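Local coordinates for acyl-[acyl-carrier-protein]--UDP-N-acetylglucosamine O-acyltransferase (Helicobacter pylori, PDB 1J2Z) that catalyses the transfer of a (3R)-hydroxyacyl chain from acyl carrier protein to UDP-N-acetylglucosamine, the first step of lipid A biosynthesis, at residues F158-K163 / C245-E250; P179-E184 / A188-L193. One frame throughout, in Å; residues are numbered along the deposited sequence.

Contact 1 of 2, residues F158-K163 / C245-E250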
loop_
_atom_site.group_PDB
_atom_site.type_symbol
_atom_site.label_atom_id
_atom_site.label_comp_id
_atom_site.label_asym_id
_atom_site.label_seq_id
_atom_site.Cartn_x
_atom_site.Cartn_y
_atom_site.Cartn_z
ATOM N N PHE A 158 -2.178 8.377 18.283
ATOM C CA PHE A 158 -2.812 8.356 19.597
ATOM C C PHE A 158 -4.147 7.634 19.696
ATOM O O PHE A 158 -4.785 7.662 20.744
ATOM C CB PHE A 158 -2.961 9.784 20.142
ATOM C CG PHE A 158 -1.653 10.445 20.459
ATOM C CD1 PHE A 158 -1.088 11.360 19.581
ATOM C CD2 PHE A 158 -0.958 10.109 21.617
ATOM C CE1 PHE A 158 0.154 11.931 19.847
ATOM C CE2 PHE A 158 0.283 10.671 21.894
ATOM C CZ PHE A 158 0.841 11.583 21.008
ATOM N N VAL A 159 -4.576 6.983 18.622
ATOM C CA VAL A 159 -5.840 6.261 18.677
ATOM C C VAL A 159 -5.672 5.014 19.537
ATOM O O VAL A 159 -4.606 4.395 19.549
ATOM C CB VAL A 159 -6.321 5.842 17.273
ATOM C CG1 VAL A 159 -7.413 4.774 17.385
ATOM C CG2 VAL A 159 -6.864 7.056 16.534
ATOM N N ARG A 160 -6.721 4.652 20.269
ATOM C CA ARG A 160 -6.669 3.462 21.107
ATOM C C ARG A 160 -7.816 2.531 20.748
ATOM O O ARG A 160 -8.967 2.952 20.691
ATOM C CB ARG A 160 -6.764 3.836 22.588
ATOM C CG ARG A 160 -5.645 4.742 23.102
ATOM C CD ARG A 160 -5.866 5.045 24.579
ATOM N NE ARG A 160 -7.242 5.471 24.809
ATOM C CZ ARG A 160 -7.950 5.167 25.892
ATOM N NH1 ARG A 160 -7.412 4.432 26.857
ATOM N NH2 ARG A 160 -9.204 5.584 25.999
ATOM N N ILE A 161 -7.497 1.269 20.489
ATOM C CA ILE A 161 -8.514 0.280 20.157
ATOM C C ILE A 161 -8.493 -0.750 21.278
ATOM O O ILE A 161 -7.469 -1.396 21.521
ATOM C CB ILE A 161 -8.207 -0.407 18.813
ATOM C CG1 ILE A 161 -8.146 0.646 17.706
ATOM C CG2 ILE A 161 -9.279 -1.447 18.495
ATOM C CD1 ILE A 161 -7.562 0.124 16.406
ATOM N N ALA A 162 -9.620 -0.893 21.966
ATOM C CA ALA A 162 -9.711 -1.824 23.082
ATOM C C ALA A 162 -9.818 -3.274 22.639
ATOM O O ALA A 162 -9.894 -3.575 21.447
ATOM C CB ALA A 162 -10.902 -1.452 23.973
ATOM N N LYS A 163 -9.821 -4.163 23.624
ATOM C CA LYS A 163 -9.907 -5.601 23.407
ATOM C C LYS A 163 -11.114 -6.057 22.593
ATOM O O LYS A 163 -12.190 -5.470 22.671
ATOM C CB LYS A 163 -9.926 -6.311 24.765
ATOM C CG LYS A 163 -10.154 -7.815 24.703
ATOM C CD LYS A 163 -10.329 -8.378 26.115
ATOM C CE LYS A 163 -10.421 -9.895 26.114
ATOM N NZ LYS A 163 -10.629 -10.426 27.494
ATOM N N CYS A 245 -16.063 1.361 30.755
ATOM C CA CYS A 245 -16.172 2.742 31.204
ATOM C C CYS A 245 -14.852 3.424 31.544
ATOM O O CYS A 245 -14.675 4.610 31.257
ATOM C CB CYS A 245 -17.136 2.820 32.388
ATOM S SG CYS A 245 -18.791 2.270 31.938
ATOM N N SER A 246 -13.920 2.700 32.152
ATOM C CA SER A 246 -12.639 3.318 32.485
ATOM C C SER A 246 -11.899 3.627 31.186
ATOM O O SER A 246 -11.169 4.615 31.095
ATOM C CB SER A 246 -11.795 2.389 33.363
ATOM O OG SER A 246 -11.380 1.248 32.642
ATOM N N PHE A 247 -12.092 2.780 30.177
ATOM C CA PHE A 247 -11.454 2.997 28.877
ATOM C C PHE A 247 -11.961 4.321 28.312
ATOM O O PHE A 247 -11.182 5.177 27.885
ATOM C CB PHE A 247 -11.813 1.870 27.902
ATOM C CG PHE A 247 -11.238 2.059 26.522
ATOM C CD1 PHE A 247 -9.898 1.795 26.271
ATOM C CD2 PHE A 247 -12.032 2.539 25.482
ATOM C CE1 PHE A 247 -9.352 2.003 25.007
ATOM C CE2 PHE A 247 -11.497 2.755 24.211
ATOM C CZ PHE A 247 -10.154 2.486 23.973
ATOM N N ILE A 248 -13.280 4.477 28.326
ATOM C CA ILE A 248 -13.938 5.676 27.825
ATOM C C ILE A 248 -13.485 6.953 28.523
ATOM O O ILE A 248 -13.162 7.940 27.865
ATOM C CB ILE A 248 -15.473 5.545 27.957
ATOM C CG1 ILE A 248 -15.984 4.493 26.972
ATOM C CG2 ILE A 248 -16.144 6.889 27.714
ATOM C CD1 ILE A 248 -17.461 4.149 27.139
ATOM N N LEU A 249 -13.464 6.939 29.852
ATOM C CA LEU A 249 -13.058 8.120 30.608
ATOM C C LEU A 249 -11.587 8.480 30.410
ATOM O O LEU A 249 -11.194 9.620 30.639
ATOM C CB LEU A 249 -13.340 7.924 32.103
ATOM C CG LEU A 249 -14.797 7.709 32.529
ATOM C CD1 LEU A 249 -14.869 7.596 34.046
ATOM C CD2 LEU A 249 -15.663 8.860 32.045
ATOM N N GLU A 250 -10.778 7.517 29.979
ATOM C CA GLU A 250 -9.355 7.769 29.762
ATOM C C GLU A 250 -9.031 8.252 28.351
ATOM O O GLU A 250 -7.896 8.638 28.067
ATOM C CB GLU A 250 -8.543 6.505 30.053
ATOM C CG GLU A 250 -8.422 6.173 31.529
ATOM C CD GLU A 250 -7.720 4.850 31.766
ATOM O OE1 GLU A 250 -6.629 4.644 31.192
ATOM O OE2 GLU A 250 -8.256 4.018 32.527
#

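Contact 2 of 2, residues P179-E184 / A188-L193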
loop_
_atom_site.group_PDB
_atom_site.type_symbol
_atom_site.label_atom_id
_atom_site.label_comp_id
_atom_site.label_asym_id
_atom_site.label_seq_id
_atom_site.Cartn_x
_atom_site.Cartn_y
_atom_site.Cartn_z
ATOM N N PRO A 179 -14.164 -1.612 23.990
ATOM C CA PRO A 179 -14.133 -3.068 23.826
ATOM C C PRO A 179 -15.300 -3.747 23.108
ATOM O O PRO A 179 -16.458 -3.344 23.228
ATOM C CB PRO A 179 -13.941 -3.583 25.259
ATOM C CG PRO A 179 -14.401 -2.461 26.120
ATOM C CD PRO A 179 -13.934 -1.234 25.395
ATOM N N TYR A 180 -14.953 -4.774 22.338
ATOM C CA TYR A 180 -15.907 -5.587 21.592
ATOM C C TYR A 180 -16.739 -4.896 20.510
ATOM O O TYR A 180 -17.799 -5.395 20.131
ATOM C CB TYR A 180 -16.829 -6.302 22.584
ATOM C CG TYR A 180 -16.068 -7.137 23.592
ATOM C CD1 TYR A 180 -15.953 -6.737 24.924
ATOM C CD2 TYR A 180 -15.434 -8.318 23.203
ATOM C CE1 TYR A 180 -15.221 -7.496 25.842
ATOM C CE2 TYR A 180 -14.705 -9.079 24.106
ATOM C CZ TYR A 180 -14.601 -8.664 25.421
ATOM O OH TYR A 180 -13.870 -9.425 26.306
ATOM N N CYS A 181 -16.261 -3.765 20.000
ATOM C CA CYS A 181 -16.987 -3.045 18.958
ATOM C C CYS A 181 -16.421 -3.278 17.566
ATOM O O CYS A 181 -15.236 -3.551 17.404
ATOM C CB CYS A 181 -16.972 -1.542 19.234
ATOM S SG CYS A 181 -17.847 -1.066 20.714
ATOM N N THR A 182 -17.284 -3.178 16.561
ATOM C CA THR A 182 -16.865 -3.333 15.176
ATOM C C THR A 182 -16.909 -1.933 14.578
ATOM O O THR A 182 -17.855 -1.182 14.812
ATOM C CB THR A 182 -17.814 -4.249 14.389
ATOM O OG1 THR A 182 -19.140 -3.708 14.421
ATOM C CG2 THR A 182 -17.821 -5.635 14.988
ATOM N N VAL A 183 -15.881 -1.583 13.817
ATOM C CA VAL A 183 -15.786 -0.262 13.207
ATOM C C VAL A 183 -15.616 -0.356 11.695
ATOM O O VAL A 183 -15.121 -1.358 11.177
ATOM C CB VAL A 183 -14.595 0.517 13.800
ATOM C CG1 VAL A 183 -14.475 1.886 13.147
ATOM C CG2 VAL A 183 -14.779 0.665 15.299
ATOM N N GLU A 184 -16.021 0.700 10.995
ATOM C CA GLU A 184 -15.925 0.739 9.540
ATOM C C GLU A 184 -16.175 2.149 9.007
ATOM O O GLU A 184 -16.823 2.962 9.668
ATOM C CB GLU A 184 -16.946 -0.230 8.947
ATOM C CG GLU A 184 -17.001 -0.266 7.434
ATOM C CD GLU A 184 -17.976 -1.312 6.921
ATOM O OE1 GLU A 184 -19.183 -1.206 7.227
ATOM O OE2 GLU A 184 -17.528 -2.243 6.218
ATOM N N ALA A 188 -14.060 6.428 10.142
ATOM C CA ALA A 188 -14.599 5.296 10.892
ATOM C C ALA A 188 -15.508 5.596 12.083
ATOM O O ALA A 188 -15.273 6.538 12.840
ATOM C CB ALA A 188 -13.450 4.398 11.340
ATOM N N PHE A 189 -16.538 4.764 12.237
ATOM C CA PHE A 189 -17.507 4.878 13.329
ATOM C C PHE A 189 -17.929 3.472 13.767
ATOM O O PHE A 189 -17.722 2.504 13.033
ATOM C CB PHE A 189 -18.734 5.672 12.867
ATOM C CG PHE A 189 -19.437 5.067 11.682
ATOM C CD1 PHE A 189 -20.315 3.999 11.844
ATOM C CD2 PHE A 189 -19.196 5.544 10.397
ATOM C CE1 PHE A 189 -20.942 3.413 10.741
ATOM C CE2 PHE A 189 -19.817 4.965 9.288
ATOM C CZ PHE A 189 -20.692 3.897 9.462
ATOM N N ILE A 190 -18.521 3.363 14.953
ATOM C CA ILE A 190 -18.958 2.070 15.479
ATOM C C ILE A 190 -20.280 1.620 14.861
ATOM O O ILE A 190 -21.275 2.338 14.918
ATOM C CB ILE A 190 -19.107 2.128 17.019
ATOM C CG1 ILE A 190 -17.762 2.512 17.650
ATOM C CG2 ILE A 190 -19.582 0.780 17.553
ATOM C CD1 ILE A 190 -17.826 2.763 19.140
ATOM N N ARG A 191 -20.283 0.422 14.281
ATOM C CA ARG A 191 -21.473 -0.123 13.631
ATOM C C ARG A 191 -22.189 -1.192 14.439
ATOM O O ARG A 191 -23.228 -1.698 14.019
ATOM C CB ARG A 191 -21.107 -0.717 12.270
ATOM C CG ARG A 191 -20.653 0.295 11.244
ATOM C CD ARG A 191 -20.166 -0.369 9.956
ATOM N NE ARG A 191 -21.183 -1.195 9.305
ATOM C CZ ARG A 191 -21.446 -2.462 9.617
ATOM N NH1 ARG A 191 -20.765 -3.072 10.578
ATOM N NH2 ARG A 191 -22.389 -3.123 8.961
ATOM N N GLY A 192 -21.631 -1.547 15.588
ATOM C CA GLY A 192 -22.250 -2.569 16.410
ATOM C C GLY A 192 -21.211 -3.306 17.223
ATOM O O GLY A 192 -20.116 -2.787 17.449
ATOM N N LEU A 193 -21.542 -4.514 17.662
ATOM C CA LEU A 193 -20.611 -5.299 18.462
ATOM C C LEU A 193 -19.974 -6.451 17.699
ATOM O O LEU A 193 -20.545 -6.976 16.744
ATOM C CB LEU A 193 -21.310 -5.844 19.708
ATOM C CG LEU A 193 -21.881 -4.823 20.697
ATOM C CD1 LEU A 193 -22.301 -5.545 21.976
ATOM C CD2 LEU A 193 -20.838 -3.760 21.013
#

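Contact 1 of 2, residues F158-K163 / C245-E250
Arg160 and Phe247 meet flat on flat: the guanidinium lies over the phenyl ring with the two planes only 14° apart and their centres 4.0 Å from each other. The stack is also a cation-pi contact, since Arg160 CZ stands over the ring face, and Arg160 NH2 sits 3.6 Å above the ring plane near its middle. A bend at chi3 (-49°) in the otherwise drawn-out arginine chain turns the planar head onto the ring. The second face of the phenyl group is taken by Ala162, whose CB lies 3.9 Å from the centroid of the Phe247 ring, almost on its normal, in a CH-pi contact. With CG anti to the backbone N, Phe247 thus sends its ring away from the helix and between two residues of 160-162.

Strand 160-161 is the outermost strand, at the C-terminal end, of one of the three faces of the left-handed beta-helix, and helix 239-250 belongs to the helical C-terminal part; the Arg160-Phe247 pair ties the two together.

Polar bonding adds to the stack. Arg160 NH2 donates to the backbone Phe247 O at 2.8 Å, with an N-H...O angle of 159° and the oxygen practically in the guanidinium plane, so the same residue receives the arginine on both its ring and its carbonyl. Arg160 NE forms a salt bridge with Asp176, which probably helps to fix the rotation of the head.

The opposite charge of Glu250 is only nearby and may add a weak attraction. Its backbone Glu250 O lies over the guanidinium face turned away from Phe247, while Arg160 NH1 and Glu250 OE1 remain 4.4 Å apart, beyond a salt bridge.

Contact 2 of 2, residues P179-E184 / A188-L193
The Phe189 ring has Glu184 O over one face, 3.5 Å above its plane and displaced toward the rim, and the Arg191 guanidinium has Glu184 OE1 over one of its faces, with Thr182 OG1 near its edge. Both belong to the beta hairpin of strands 181-184 and 189-191, which closes one sheet of the left-handed beta-helix by adding an antiparallel strand to a parallel stack.

Glu184 and Phe189 form a hydrogen-bonded pair, each backbone N donating to the other's O. Further along, Arg191 N bonds to Thr182 O and Thr182 N to Gly192 O. The latter oxygen also receives a weak bond from Thr182 OG1, which the first torsion (chi1 59°) sets between backbone N and carbonyl carbon.

Between Glu184 and Arg191 the salt bridge is purely one of charge: the carboxylate and guanidinium planes stand 74° apart, and Glu184 OE1, 2.9 Å from Arg191 NE, lies well outside the guanidinium plane.

Val183 and Ile190 share the face turned from Glu184 and Phe189. At the corner of the chain, Cys181 SG touches Leu193 CD2 at 4.0 Å, and Leu193 also reaches helix 204-217. Cys181 CB meets Ile190 CG2 at 3.9 Å.

In the fold
Both contacts lie at the C-terminal end of the beta-helix and are partly buried, their centres 13 Å apart. Contact 1 bridges distant parts of the chain, edge strand 160-161 of the beta-helix and helix 239-250, through a few side chains; contact 2 is local, pairing neighbouring strands mainly by backbone bonds, and buries about twice the surface. Across contact 1 charge works through the stack and a carbonyl, the ion pair of its arginine lying with a residue outside the segments; contact 2 has its ion pair within the hairpin. They meet where Ala162 CB packs against Pro179 N at 3.3 Å and where Lys163 O probably accepts a hydrogen bond from Tyr180 N, so 158-163 adjoins both the helix and the hairpin.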